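PDB 4EHS: DNA primase from Helicobacter pylori, which synthesises the short RNA primers that DNA polymerase extends during replication and, through the C-terminal domain described here, binds the DnaB helicase. Local coordinates for residues Y40-R45 and V81-D86. Residues are numbered along the deposited sequence; the frame is centred on the assembly and turned at random.
Sequences YLLEDR and VALLLD
L83 and L84, neighbours near the end of helix 78-85, both pack against one side chain of helix 30-43, that of L42. L83 comes first. Its CG lies 4.0 Å from CD1 of L42, and its CD2 is only slightly farther from the same methyl. L83 is buried, and its side chain also touches K35 and I38 of helix 30-43, E66 of helix 64-71 and L89; a branched, apolar leucine suits such a place between helices because it brings in no polar atom that would need a partner. The contact thus joins two helices of the all-helical, DnaB-binding C-terminal domain of primase, each near its C-terminal end, while L70 of helix 64-71 also touches L42. L84 follows. Its CB does not point at L42, but with CG anti to the backbone N (chi1 -173°) the side chain reaches over, and CD2 comes to 3.7 Å from CB of L42. In L42, chi1 of -78° and chi2 of 165° together carry CD1 across to the L83-L84 backbone, 4.1 Å from L84 N. Leucine is apt on both helices, since its branched end offers methyls to pack on the neighbouring helix. No hydrogen bond crosses between the two segments. At D86 the chain leaves helical geometry; the carbonyl O of D86 and that of L83 both accept from NH1 of R39, whose NE forms a salt bridge with OE2 of E43.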
loop_
_atom_site.group_PDB
_atom_site.type_symbol
_atom_site.label_atom_id
_atom_site.label_comp_id
_atom_site.label_asym_id
_atom_site.label_seq_id
_atom_site.Cartn_x
_atom_site.Cartn_y
_atom_site.Cartn_z
ATOM N N TYR A 40 13.154 -0.086 16.439
ATOM C CA TYR A 40 11.994 0.628 17.002
ATOM C C TYR A 40 10.790 -0.320 17.090
ATOM O O TYR A 40 10.080 -0.333 18.115
ATOM C CB TYR A 40 11.562 1.771 16.130
ATOM C CG TYR A 40 12.260 3.101 16.422
ATOM C CD1 TYR A 40 11.890 3.855 17.517
ATOM C CD2 TYR A 40 13.272 3.569 15.596
ATOM C CE1 TYR A 40 12.499 5.111 17.787
ATOM C CE2 TYR A 40 13.896 4.808 15.851
ATOM C CZ TYR A 40 13.529 5.556 16.995
ATOM O OH TYR A 40 14.124 6.774 17.255
ATOM N N LEU A 41 10.502 -1.047 16.005
ATOM C CA LEU A 41 9.371 -2.042 16.045
ATOM C C LEU A 41 9.568 -3.148 17.092
ATOM O O LEU A 41 8.583 -3.615 17.704
ATOM C CB LEU A 41 9.213 -2.717 14.679
ATOM C CG LEU A 41 9.213 -1.696 13.534
ATOM C CD1 LEU A 41 9.007 -2.557 12.301
ATOM C CD2 LEU A 41 8.117 -0.615 13.557
ATOM N N LEU A 42 10.801 -3.562 17.312
ATOM C CA LEU A 42 11.066 -4.558 18.361
ATOM C C LEU A 42 10.809 -3.990 19.763
ATOM O O LEU A 42 10.411 -4.751 20.700
ATOM C CB LEU A 42 12.533 -5.029 18.258
ATOM C CG LEU A 42 12.735 -6.051 17.127
ATOM C CD1 LEU A 42 14.275 -6.124 16.904
ATOM C CD2 LEU A 42 12.202 -7.465 17.477
ATOM N N GLU A 43 11.147 -2.730 19.965
ATOM C CA GLU A 43 11.037 -2.136 21.319
ATOM C C GLU A 43 9.608 -1.716 21.618
ATOM O O GLU A 43 9.190 -1.682 22.794
ATOM C CB GLU A 43 11.946 -0.931 21.502
ATOM C CG GLU A 43 13.409 -1.409 21.462
ATOM C CD GLU A 43 14.321 -0.877 22.565
ATOM O OE1 GLU A 43 13.880 -0.066 23.407
ATOM O OE2 GLU A 43 15.568 -1.159 22.476
ATOM N N ASP A 44 8.839 -1.369 20.559
ATOM C CA ASP A 44 7.482 -0.895 20.819
ATOM C C ASP A 44 6.572 -1.461 19.727
ATOM O O ASP A 44 6.542 -0.970 18.631
ATOM C CB ASP A 44 7.417 0.629 20.941
ATOM C CG ASP A 44 5.998 1.132 21.354
ATOM O OD1 ASP A 44 5.011 0.388 21.224
ATOM O OD2 ASP A 44 5.947 2.255 21.763
ATOM N N ARG A 45 5.869 -2.539 20.050
ATOM C CA ARG A 45 5.149 -3.281 18.983
ATOM C C ARG A 45 3.997 -2.431 18.486
ATOM O O ARG A 45 3.501 -2.692 17.370
ATOM C CB ARG A 45 4.670 -4.663 19.435
ATOM C CG ARG A 45 4.649 -5.703 18.281
ATOM C CD ARG A 45 4.540 -7.182 18.745
ATOM N NE ARG A 45 4.088 -8.099 17.694
ATOM C CZ ARG A 45 4.871 -8.666 16.750
ATOM N NH1 ARG A 45 6.179 -8.425 16.698
ATOM N NH2 ARG A 45 4.332 -9.461 15.822
ATOM N N VAL A 81 16.968 -11.623 17.493
ATOM C CA VAL A 81 17.634 -11.512 18.798
ATOM C C VAL A 81 18.878 -10.605 18.682
ATOM O O VAL A 81 19.077 -9.668 19.471
ATOM C CB VAL A 81 17.964 -12.918 19.379
ATOM C CG1 VAL A 81 18.977 -12.837 20.534
ATOM C CG2 VAL A 81 16.653 -13.628 19.764
ATOM N N ALA A 82 19.675 -10.825 17.646
ATOM C CA ALA A 82 20.912 -10.073 17.517
ATOM C C ALA A 82 20.609 -8.579 17.285
ATOM O O ALA A 82 21.307 -7.675 17.803
ATOM C CB ALA A 82 21.734 -10.622 16.369
ATOM N N LEU A 83 19.574 -8.309 16.496
ATOM C CA LEU A 83 19.223 -6.933 16.278
ATOM C C LEU A 83 18.682 -6.284 17.581
ATOM O O LEU A 83 18.979 -5.129 17.876
ATOM C CB LEU A 83 18.200 -6.891 15.108
ATOM C CG LEU A 83 17.583 -5.596 14.670
ATOM C CD1 LEU A 83 18.669 -4.610 14.305
ATOM C CD2 LEU A 83 16.681 -5.853 13.475
ATOM N N LEU A 84 17.930 -7.047 18.386
ATOM C CA LEU A 84 17.309 -6.510 19.578
ATOM C C LEU A 84 18.406 -6.192 20.600
ATOM O O LEU A 84 18.228 -5.313 21.479
ATOM C CB LEU A 84 16.311 -7.541 20.160
ATOM C CG LEU A 84 15.422 -7.078 21.344
ATOM C CD1 LEU A 84 16.176 -7.046 22.674
ATOM C CD2 LEU A 84 14.671 -5.756 21.150
ATOM N N LEU A 85 19.519 -6.901 20.445
ATOM C CA LEU A 85 20.688 -6.837 21.330
ATOM C C LEU A 85 21.804 -5.858 20.889
ATOM O O LEU A 85 22.595 -5.437 21.700
ATOM C CB LEU A 85 21.327 -8.219 21.418
ATOM C CG LEU A 85 21.005 -9.256 22.513
ATOM C CD1 LEU A 85 19.518 -9.635 22.622
ATOM C CD2 LEU A 85 21.882 -10.497 22.308
ATOM N N ASP A 86 21.875 -5.548 19.596
ATOM C CA ASP A 86 22.799 -4.565 19.007
ATOM C C ASP A 86 22.936 -3.301 19.889
ATOM O O ASP A 86 21.975 -2.581 20.156
ATOM C CB ASP A 86 22.259 -4.190 17.596
ATOM C CG ASP A 86 23.265 -3.503 16.722
ATOM O OD1 ASP A 86 24.131 -2.785 17.225
ATOM O OD2 ASP A 86 23.149 -3.579 15.491
#